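GCN5-related N-acetyltransferase (Anabaena variabilis, PDB 2OZG) probably transfers acetyl groups from acetyl-coenzyme A to amines, perhaps those of aminoglycosides, and binds coenzyme A in its N-terminal GNAT domain. Local coordinates at residues 103-108 with 129-134; 284-289 with 390-395; 204-209 with 239-244. All coordinates share one frame; numbering follows the deposited sequence.

Contact 1: 103-108 with 129-134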
loop_
_atom_site.group_PDB
_atom_site.type_symbol
_atom_site.label_atom_id
_atom_site.label_comp_id
_atom_site.label_asym_id
_atom_site.label_seq_id
_atom_site.Cartn_x
_atom_site.Cartn_y
_atom_site.Cartn_z
ATOM N N HIS A 103 -32.241 21.860 22.737
ATOM C CA HIS A 103 -33.480 21.294 23.265
ATOM C C HIS A 103 -33.233 20.077 24.100
ATOM O O HIS A 103 -33.813 19.942 25.147
ATOM C CB HIS A 103 -34.492 20.956 22.144
ATOM C CG HIS A 103 -35.266 22.143 21.656
ATOM N ND1 HIS A 103 -35.200 22.603 20.354
ATOM C CD2 HIS A 103 -36.141 22.964 22.300
ATOM C CE1 HIS A 103 -36.005 23.644 20.211
ATOM N NE2 HIS A 103 -36.582 23.885 21.376
ATOM N N THR A 104 -32.421 19.162 23.595
ATOM C CA THR A 104 -32.029 17.968 24.302
ATOM C C THR A 104 -31.379 18.275 25.648
ATOM O O THR A 104 -31.724 17.673 26.655
ATOM C CB THR A 104 -31.024 17.149 23.419
ATOM O OG1 THR A 104 -31.669 16.813 22.192
ATOM C CG2 THR A 104 -30.586 15.890 24.093
ATOM N N LEU A 105 -30.417 19.193 25.669
ATOM C CA LEU A 105 -29.795 19.603 26.915
ATOM C C LEU A 105 -30.801 20.162 27.918
ATOM O O LEU A 105 -30.745 19.863 29.112
ATOM C CB LEU A 105 -28.683 20.622 26.648
ATOM C CG LEU A 105 -27.388 20.077 26.115
ATOM C CD1 LEU A 105 -26.444 21.246 25.751
ATOM C CD2 LEU A 105 -26.731 19.191 27.146
ATOM N N GLN A 106 -31.731 20.971 27.438
ATOM C CA GLN A 106 -32.779 21.506 28.280
ATOM C C GLN A 106 -33.597 20.369 28.853
ATOM O O GLN A 106 -33.958 20.403 30.029
ATOM C CB GLN A 106 -33.666 22.472 27.503
ATOM C CG GLN A 106 -34.982 22.888 28.215
ATOM C CD GLN A 106 -34.786 23.688 29.542
ATOM O OE1 GLN A 106 -33.660 24.049 29.944
ATOM N NE2 GLN A 106 -35.904 23.977 30.207
ATOM N N GLU A 107 -33.892 19.348 28.049
ATOM C CA GLU A 107 -34.648 18.215 28.594
ATOM C C GLU A 107 -33.840 17.479 29.669
ATOM O O GLU A 107 -34.341 17.129 30.717
ATOM C CB GLU A 107 -35.043 17.242 27.485
ATOM C CG GLU A 107 -35.743 16.038 28.020
ATOM C CD GLU A 107 -36.217 15.084 26.945
ATOM O OE1 GLU A 107 -36.172 15.415 25.722
ATOM O OE2 GLU A 107 -36.636 13.983 27.347
ATOM N N ILE A 108 -32.565 17.235 29.409
ATOM C CA ILE A 108 -31.726 16.520 30.375
ATOM C C ILE A 108 -31.693 17.298 31.709
ATOM O O ILE A 108 -31.847 16.718 32.814
ATOM C CB ILE A 108 -30.326 16.311 29.775
ATOM C CG1 ILE A 108 -30.439 15.381 28.549
ATOM C CG2 ILE A 108 -29.361 15.730 30.797
ATOM C CD1 ILE A 108 -29.206 15.397 27.654
ATOM N N ALA A 129 -22.628 24.061 22.100
ATOM C CA ALA A 129 -23.597 23.810 23.167
ATOM C C ALA A 129 -22.974 23.521 24.518
ATOM O O ALA A 129 -23.671 23.011 25.428
ATOM C CB ALA A 129 -24.526 22.654 22.760
ATOM N N GLY A 130 -21.666 23.767 24.628
ATOM C CA GLY A 130 -20.926 23.543 25.873
ATOM C C GLY A 130 -20.306 22.212 26.207
ATOM O O GLY A 130 -19.844 22.034 27.365
ATOM N N TYR A 131 -20.312 21.275 25.250
ATOM C CA TYR A 131 -19.590 19.992 25.393
ATOM C C TYR A 131 -18.109 20.267 25.180
ATOM O O TYR A 131 -17.749 21.129 24.378
ATOM C CB TYR A 131 -20.019 18.939 24.344
ATOM C CG TYR A 131 -21.367 18.305 24.592
ATOM C CD1 TYR A 131 -22.523 18.915 24.192
ATOM C CD2 TYR A 131 -21.464 17.069 25.219
ATOM C CE1 TYR A 131 -23.749 18.374 24.473
ATOM C CE2 TYR A 131 -22.702 16.477 25.473
ATOM C CZ TYR A 131 -23.824 17.121 25.108
ATOM O OH TYR A 131 -25.058 16.550 25.349
ATOM N N GLU A 132 -17.253 19.490 25.864
ATOM C CA GLU A 132 -15.820 19.590 25.622
ATOM C C GLU A 132 -15.124 18.265 25.752
ATOM O O GLU A 132 -15.594 17.381 26.426
ATOM C CB GLU A 132 -15.161 20.617 26.560
ATOM C CG GLU A 132 -13.662 20.975 26.255
ATOM C CD GLU A 132 -13.424 21.434 24.797
ATOM O OE1 GLU A 132 -13.217 20.561 23.926
ATOM O OE2 GLU A 132 -13.421 22.648 24.536
ATOM N N GLN A 133 -13.976 18.128 25.091
ATOM C CA GLN A 133 -13.162 16.928 25.272
ATOM C C GLN A 133 -13.023 16.644 26.740
ATOM O O GLN A 133 -12.718 17.535 27.526
ATOM C CB GLN A 133 -11.785 17.093 24.659
ATOM C CG GLN A 133 -11.829 17.356 23.159
ATOM C CD GLN A 133 -10.461 17.302 22.556
ATOM O OE1 GLN A 133 -9.480 17.412 23.284
ATOM N NE2 GLN A 133 -10.378 17.080 21.209
ATOM N N ALA A 134 -13.243 15.387 27.127
ATOM C CA ALA A 134 -13.277 15.062 28.513
ATOM C C ALA A 134 -12.815 13.652 28.867
ATOM O O ALA A 134 -12.618 13.364 30.043
ATOM C CB ALA A 134 -14.689 15.278 29.029
#
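In the N-terminal GNAT domain, beside the coenzyme A site, Leu105 of helix 96-110 packs against Ala129 and Tyr131, the residues that lead out of helix 123-128 into strand 132-143. Ala129 adjoins two coenzyme A-binding residues, Ile98 of the same long helix as Leu105 and Lys128. Leu105 divides its two methyls between the partners. Leu105 CD1 comes to 3.8 Å from Ala129 CB and lies closer still, 3.3 Å, to Ala129 O. The other methyl, Leu105 CD2, reaches the phenol end of Tyr131, 3.6 Å from OH and 4.1 Å from CE1. It approaches the ring obliquely, the two side chains sliding past each other in opposite directions. Leu105 has CG anti to its carbonyl carbon (chi1 -77°), and Tyr131 adopts the same choice (chi1 -75°), which brings its ring back toward the helix.

Between the partners sits Gly130, the C-prime residue of a Schellman motif that ends helix 123-128, with Gly130 N bonded to Arg127 O and Tyr131 N to Tyr126 O. Its phi is positive, 88°, and a beta carbon there would be pressed against Ala129 O. Just beyond, Glu132 OE1 uses its anti lone pair to accept the backbone N-H of Gln133, 2.8 Å from Gln133 N, while the same oxygen forms a salt bridge with Arg127 NH2.

The polar atoms beside the leucine find their partners outside the two segments: Ala129 O accepts a hydrogen bond from Arg289 NE of strand 279-290, and Tyr131 OH is hydrogen-bonded to Ser116 OG. No hydrogen bond crosses the contact, so between these two segments the join rests on van der Waals fit of the leucine methyls against a methyl, a carbonyl and a phenol.

Contact 2: 284-289 with 390-395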
loop_
_atom_site.group_PDB
_atom_site.type_symbol
_atom_site.label_atom_id
_atom_site.label_comp_id
_atom_site.label_asym_id
_atom_site.label_seq_id
_atom_site.Cartn_x
_atom_site.Cartn_y
_atom_site.Cartn_z
ATOM N N ASP A 284 -9.935 8.177 20.230
ATOM C CA ASP A 284 -10.979 9.170 20.149
ATOM C C ASP A 284 -11.141 9.826 21.508
ATOM O O ASP A 284 -10.905 9.195 22.545
ATOM C CB ASP A 284 -12.305 8.498 19.787
ATOM C CG ASP A 284 -12.360 8.051 18.353
ATOM O OD1 ASP A 284 -12.713 8.883 17.495
ATOM O OD2 ASP A 284 -12.079 6.863 18.072
ATOM N N ARG A 285 -11.455 11.111 21.507
ATOM C CA ARG A 285 -11.879 11.743 22.724
ATOM C C ARG A 285 -13.369 11.962 22.670
ATOM O O ARG A 285 -13.888 12.548 21.767
ATOM C CB ARG A 285 -11.154 13.041 22.999
ATOM C CG ARG A 285 -9.689 12.826 23.260
ATOM C CD ARG A 285 -8.939 14.144 23.402
ATOM N NE ARG A 285 -7.533 13.858 23.565
ATOM C CZ ARG A 285 -6.564 14.751 23.455
ATOM N NH1 ARG A 285 -6.849 16.030 23.239
ATOM N NH2 ARG A 285 -5.297 14.350 23.541
ATOM N N TRP A 286 -14.043 11.461 23.696
ATOM C CA TRP A 286 -15.408 11.771 23.901
ATOM C C TRP A 286 -15.548 13.080 24.665
ATOM O O TRP A 286 -14.602 13.561 25.332
ATOM C CB TRP A 286 -16.159 10.621 24.575
ATOM C CG TRP A 286 -15.436 9.866 25.609
ATOM C CD1 TRP A 286 -14.671 8.741 25.415
ATOM C CD2 TRP A 286 -15.446 10.099 27.013
ATOM N NE1 TRP A 286 -14.183 8.294 26.624
ATOM C CE2 TRP A 286 -14.699 9.062 27.619
ATOM C CE3 TRP A 286 -16.018 11.089 27.835
ATOM C CZ2 TRP A 286 -14.512 8.980 29.000
ATOM C CZ3 TRP A 286 -15.851 10.993 29.188
ATOM C CH2 TRP A 286 -15.094 9.940 29.764
HETATM N N MSE A 287 -16.755 13.631 24.605
HETATM C CA MSE A 287 -17.008 14.899 25.184
HETATM C C MSE A 287 -18.019 14.826 26.247
HETATM O O MSE A 287 -18.895 13.955 26.234
HETATM C CB MSE A 287 -17.496 15.809 24.095
HETATM C CG MSE A 287 -16.471 16.169 23.040
HETATM SE SE MSE A 287 -17.159 17.515 21.761
HETATM C CE MSE A 287 -15.604 18.757 21.700
ATOM N N LEU A 288 -17.962 15.796 27.142
ATOM C CA LEU A 288 -18.892 15.883 28.288
ATOM C C LEU A 288 -19.467 17.290 28.423
ATOM O O LEU A 288 -18.779 18.279 28.190
ATOM C CB LEU A 288 -18.122 15.531 29.583
ATOM C CG LEU A 288 -18.969 15.440 30.880
ATOM C CD1 LEU A 288 -18.686 14.231 31.755
ATOM C CD2 LEU A 288 -18.863 16.754 31.696
ATOM N N ARG A 289 -20.740 17.363 28.800
ATOM C CA ARG A 289 -21.380 18.605 29.077
ATOM C C ARG A 289 -21.750 18.600 30.554
ATOM O O ARG A 289 -22.398 17.654 31.052
ATOM C CB ARG A 289 -22.645 18.766 28.216
ATOM C CG ARG A 289 -22.911 20.256 27.752
ATOM C CD ARG A 289 -23.339 21.220 28.827
ATOM N NE ARG A 289 -23.587 22.531 28.216
ATOM C CZ ARG A 289 -23.962 23.609 28.882
ATOM N NH1 ARG A 289 -24.128 23.565 30.203
ATOM N NH2 ARG A 289 -24.116 24.748 28.239
ATOM N N PRO A 390 -9.089 9.737 32.439
ATOM C CA PRO A 390 -10.424 9.172 32.175
ATOM C C PRO A 390 -10.603 8.432 30.883
ATOM O O PRO A 390 -10.223 8.923 29.831
ATOM C CB PRO A 390 -11.313 10.393 32.228
ATOM C CG PRO A 390 -10.376 11.566 31.837
ATOM C CD PRO A 390 -9.054 11.213 32.303
ATOM N N TRP A 391 -11.247 7.264 30.939
ATOM C CA TRP A 391 -11.527 6.558 29.713
ATOM C C TRP A 391 -12.735 5.667 29.897
ATOM O O TRP A 391 -13.238 5.532 31.000
ATOM C CB TRP A 391 -10.267 5.787 29.277
ATOM C CG TRP A 391 -9.925 4.575 30.191
ATOM C CD1 TRP A 391 -9.309 4.609 31.428
ATOM C CD2 TRP A 391 -10.183 3.172 29.925
ATOM N NE1 TRP A 391 -9.175 3.331 31.915
ATOM C CE2 TRP A 391 -9.677 2.440 31.004
ATOM C CE3 TRP A 391 -10.742 2.473 28.852
ATOM C CZ2 TRP A 391 -9.758 1.060 31.065
ATOM C CZ3 TRP A 391 -10.815 1.105 28.926
ATOM C CH2 TRP A 391 -10.321 0.416 30.007
HETATM N N MSE A 392 -13.274 5.168 28.791
HETATM C CA MSE A 392 -14.320 4.201 28.825
HETATM C C MSE A 392 -13.986 3.200 27.740
HETATM O O MSE A 392 -13.305 3.535 26.751
HETATM C CB MSE A 392 -15.702 4.739 28.554
HETATM C CG MSE A 392 -15.991 5.153 27.100
HETATM SE SE MSE A 392 -17.814 5.815 27.016
HETATM C CE MSE A 392 -17.780 7.059 28.377
ATOM N N ILE A 393 -14.544 2.004 27.896
ATOM C CA ILE A 393 -14.318 0.915 26.922
ATOM C C ILE A 393 -15.382 0.923 25.835
ATOM O O ILE A 393 -15.240 0.327 24.761
ATOM C CB ILE A 393 -14.273 -0.428 27.656
ATOM C CG1 ILE A 393 -13.558 -1.507 26.795
ATOM C CG2 ILE A 393 -15.714 -0.892 28.101
ATOM C CD1 ILE A 393 -13.124 -2.694 27.598
ATOM N N ASP A 394 -16.403 1.685 26.076
ATOM C CA ASP A 394 -17.589 1.672 25.237
ATOM C C ASP A 394 -17.690 2.840 24.246
ATOM O O ASP A 394 -17.224 3.946 24.447
ATOM C CB ASP A 394 -18.832 1.717 26.143
ATOM C CG ASP A 394 -19.004 0.496 26.970
ATOM O OD1 ASP A 394 -18.953 -0.616 26.426
ATOM O OD2 ASP A 394 -19.268 0.650 28.173
ATOM N N PHE A 395 -18.337 2.556 23.157
ATOM C CA PHE A 395 -18.604 3.545 22.192
ATOM C C PHE A 395 -20.128 3.575 22.073
ATOM O O PHE A 395 -20.779 2.554 22.275
ATOM C CB PHE A 395 -18.018 3.147 20.866
ATOM C CG PHE A 395 -18.478 4.041 19.784
ATOM C CD1 PHE A 395 -17.853 5.272 19.580
ATOM C CD2 PHE A 395 -19.605 3.722 19.034
ATOM C CE1 PHE A 395 -18.325 6.151 18.606
ATOM C CE2 PHE A 395 -20.078 4.592 18.072
ATOM C CZ PHE A 395 -19.434 5.817 17.871
#
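Pro390 and the two residues after it carry the C-terminal tail of the sterol carrier protein-like domain along the indole of Trp286, on strand 279-290 of the GNAT region, and the junction culminates in a Met-aromatic contact. Pro390 makes the first and loosest touch, its O lying 4.4 Å from Trp286 CZ2. Trp391 meets the indole through its backbone: its carbonyl carbon C sits in the ring plane at the edge, 3.9 Å from Trp286 CZ2. The side chain of Trp391 starts off away from the strand and meets Tyr181 edge-to-face.

Met392, a selenomethionine, does most of the covering. Its CG is 3.7 Å from Trp286 NE1. Met392 SE stands 4.5 Å from the centroid of the Trp286 five-membered ring, 14° off the normal, and the bend at the third torsion (chi3 52°) brings the terminal methyl over the same indole. There the methyl is centred over the six-membered ring in a CH-pi contact, Met392 CE lying 3.9 Å from the centroid of that Trp286 ring and 17° from its normal. The indole has further company on its own side of the junction: the ring of Tyr119 also meets it, and Trp286 NE1 has a weak hydrogen bond to Ser136 O. An alanine in place of Trp286 would remove the whole indole surface and is likely to leave the Met392 methyl and the Pro390-Trp391 backbone facing a gap, with the tail less firmly placed.

Past the indole the tail runs on through Ile393, whose side chain starts off away from the strand, to Asp394, where the carboxylate oxygen OD1 forms a salt bridge with Arg184 NH2.

Contact 3: 204-209 with 239-244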
loop_
_atom_site.group_PDB
_atom_site.type_symbol
_atom_site.label_atom_id
_atom_site.label_comp_id
_atom_site.label_asym_id
_atom_site.label_seq_id
_atom_site.Cartn_x
_atom_site.Cartn_y
_atom_site.Cartn_z
ATOM N N TYR A 204 -16.013 -15.563 27.510
ATOM C CA TYR A 204 -15.380 -16.452 28.463
ATOM C C TYR A 204 -15.305 -15.719 29.780
ATOM O O TYR A 204 -15.086 -14.513 29.789
ATOM C CB TYR A 204 -13.925 -16.724 27.996
ATOM C CG TYR A 204 -13.835 -17.697 26.845
ATOM C CD1 TYR A 204 -14.132 -17.302 25.545
ATOM C CD2 TYR A 204 -13.410 -19.005 27.049
ATOM C CE1 TYR A 204 -14.052 -18.169 24.525
ATOM C CE2 TYR A 204 -13.340 -19.914 26.004
ATOM C CZ TYR A 204 -13.684 -19.498 24.761
ATOM O OH TYR A 204 -13.561 -20.388 23.728
ATOM N N LEU A 205 -15.424 -16.459 30.858
ATOM C CA LEU A 205 -15.159 -15.982 32.210
ATOM C C LEU A 205 -13.741 -16.431 32.512
ATOM O O LEU A 205 -13.314 -17.515 32.073
ATOM C CB LEU A 205 -16.058 -16.611 33.260
ATOM C CG LEU A 205 -17.556 -16.296 33.168
ATOM C CD1 LEU A 205 -18.364 -17.036 34.283
ATOM C CD2 LEU A 205 -17.885 -14.773 33.137
ATOM N N ILE A 206 -13.019 -15.579 33.243
ATOM C CA ILE A 206 -11.681 -15.867 33.725
ATOM C C ILE A 206 -11.802 -16.108 35.212
ATOM O O ILE A 206 -12.286 -15.253 35.942
ATOM C CB ILE A 206 -10.725 -14.660 33.540
ATOM C CG1 ILE A 206 -10.637 -14.290 32.073
ATOM C CG2 ILE A 206 -9.324 -15.018 34.033
ATOM C CD1 ILE A 206 -9.991 -12.973 31.776
ATOM N N GLY A 207 -11.374 -17.276 35.654
ATOM C CA GLY A 207 -11.345 -17.613 37.058
ATOM C C GLY A 207 -11.671 -19.040 37.340
ATOM O O GLY A 207 -12.116 -19.786 36.432
ATOM N N ASP A 208 -11.382 -19.460 38.580
ATOM C CA ASP A 208 -11.779 -20.796 39.008
ATOM C C ASP A 208 -13.301 -20.754 39.049
ATOM O O ASP A 208 -13.906 -19.662 39.036
ATOM C CB ASP A 208 -11.207 -21.207 40.374
ATOM C CG ASP A 208 -9.702 -21.357 40.366
ATOM O OD1 ASP A 208 -9.150 -21.959 39.423
ATOM O OD2 ASP A 208 -9.061 -20.873 41.326
ATOM N N LYS A 209 -13.891 -21.954 39.058
ATOM C CA LYS A 209 -15.343 -22.139 39.066
ATOM C C LYS A 209 -15.952 -21.380 40.223
ATOM O O LYS A 209 -15.474 -21.499 41.357
ATOM C CB LYS A 209 -15.715 -23.640 39.192
ATOM N N ASN A 239 -4.303 -9.527 39.184
ATOM C CA ASN A 239 -3.171 -9.922 38.355
ATOM C C ASN A 239 -3.274 -11.337 37.768
ATOM O O ASN A 239 -2.891 -11.552 36.623
ATOM C CB ASN A 239 -1.870 -9.761 39.130
ATOM C CG ASN A 239 -0.669 -10.038 38.262
ATOM O OD1 ASN A 239 -0.539 -9.551 37.102
ATOM N ND2 ASN A 239 0.194 -10.838 38.795
ATOM N N PRO A 240 -3.735 -12.327 38.568
ATOM C CA PRO A 240 -3.975 -13.653 37.969
ATOM C C PRO A 240 -4.963 -13.585 36.771
ATOM O O PRO A 240 -4.829 -14.345 35.838
ATOM C CB PRO A 240 -4.556 -14.431 39.116
ATOM C CG PRO A 240 -3.942 -13.783 40.331
ATOM C CD PRO A 240 -3.947 -12.351 40.017
ATOM N N ALA A 241 -5.936 -12.672 36.810
ATOM C CA ALA A 241 -6.854 -12.520 35.668
ATOM C C ALA A 241 -6.106 -11.915 34.503
ATOM O O ALA A 241 -6.328 -12.327 33.380
ATOM C CB ALA A 241 -8.077 -11.698 36.023
ATOM N N VAL A 242 -5.208 -10.961 34.772
ATOM C CA VAL A 242 -4.414 -10.348 33.705
ATOM C C VAL A 242 -3.491 -11.360 33.036
ATOM O O VAL A 242 -3.484 -11.446 31.815
ATOM C CB VAL A 242 -3.609 -9.082 34.120
ATOM C CG1 VAL A 242 -2.862 -8.520 32.910
ATOM C CG2 VAL A 242 -4.507 -7.998 34.695
ATOM N N GLN A 243 -2.754 -12.153 33.814
ATOM C CA GLN A 243 -1.863 -13.190 33.235
ATOM C C GLN A 243 -2.639 -14.208 32.408
ATOM O O GLN A 243 -2.192 -14.683 31.346
ATOM C CB GLN A 243 -1.098 -13.934 34.323
ATOM C CG GLN A 243 -0.127 -13.088 35.123
ATOM C CD GLN A 243 1.036 -12.426 34.299
ATOM O OE1 GLN A 243 1.314 -12.806 33.158
ATOM N NE2 GLN A 243 1.732 -11.450 34.922
ATOM N N SER A 244 -3.812 -14.537 32.906
ATOM C CA SER A 244 -4.702 -15.508 32.279
ATOM C C SER A 244 -5.265 -14.979 30.964
ATOM O O SER A 244 -5.359 -15.679 29.980
ATOM C CB SER A 244 -5.775 -15.921 33.291
ATOM O OG SER A 244 -5.205 -16.696 34.381
#
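Within the second GNAT region, the first two turns of helix 239-250 pack on the end of strand 202-206 through one isoleucine, Ile206, which fits against Ala241 and Ser244. These two residues lie three apart in sequence, hence about one turn apart on the same flank of the helix. Ile206 CG2 does the touching: it is 3.7 Å from Ser244 CB and 3.9 Å from Ala241 CA, with Ala241 CB slightly farther away at 4.1 Å. This methyl lies anti to the isoleucine's backbone N, which points it at the helix. The gamma branch CG1 is turned anti to the carbonyl carbon (chi1 -59°), and it carries Ile206 CD1 to the vicinity of Ala241 O, 4.1 Å off. The register is set by the same pair, Ile206 and Ala241 having the closest CA atoms across the contact, 6.2 Å apart.

Ser244 shows the isoleucine its beta carbon while its hydroxyl is occupied inside the helix. Ser244 OG donates to Pro240 O over 2.8 Å, tilted 24° from the carbonyl plane, and the amide Ser244 N bonds to the same oxygen from the opposite face. Pro240 O is thus gripped twice by Ser244, whose OG meets Leu154 N as well. No hydrogen bond crosses the contact. Gly207 follows at the corner where the strand turns; at its phi of 144° a beta carbon would crowd Ile206 O.

Ile206 also touches Leu156 of strand 156-158 and Ile216 of strand 211-222, the two antiparallel neighbours of its strand, while Ala241 packs on Gln213 and on Thr236 of strand 227-236. In sequence the helix connects strands 227-236 and 258-263, which are parallel neighbours, consistent with the GNAT fold.

In the fold
Followed from the N terminus, the three contacts come in series, in the order 1, 3, 2: none crosses or encloses another. Contact 1 closes a short loop of 20 residues, bringing the approach to strand 132-143 back against helix 96-110 of the coenzyme A site. Contact 3 closes a loop of 29 residues made largely of strands, in the second GNAT region, its centre about 39 Å from that of contact 1. Contact 2 spans 100 residues, returning the chain from the sterol carrier protein-like domain to strand 279-290. Contacts 1 and 2 adjoin, because strands 132-143 and 279-290 pair antiparallel; contact 3 touches neither.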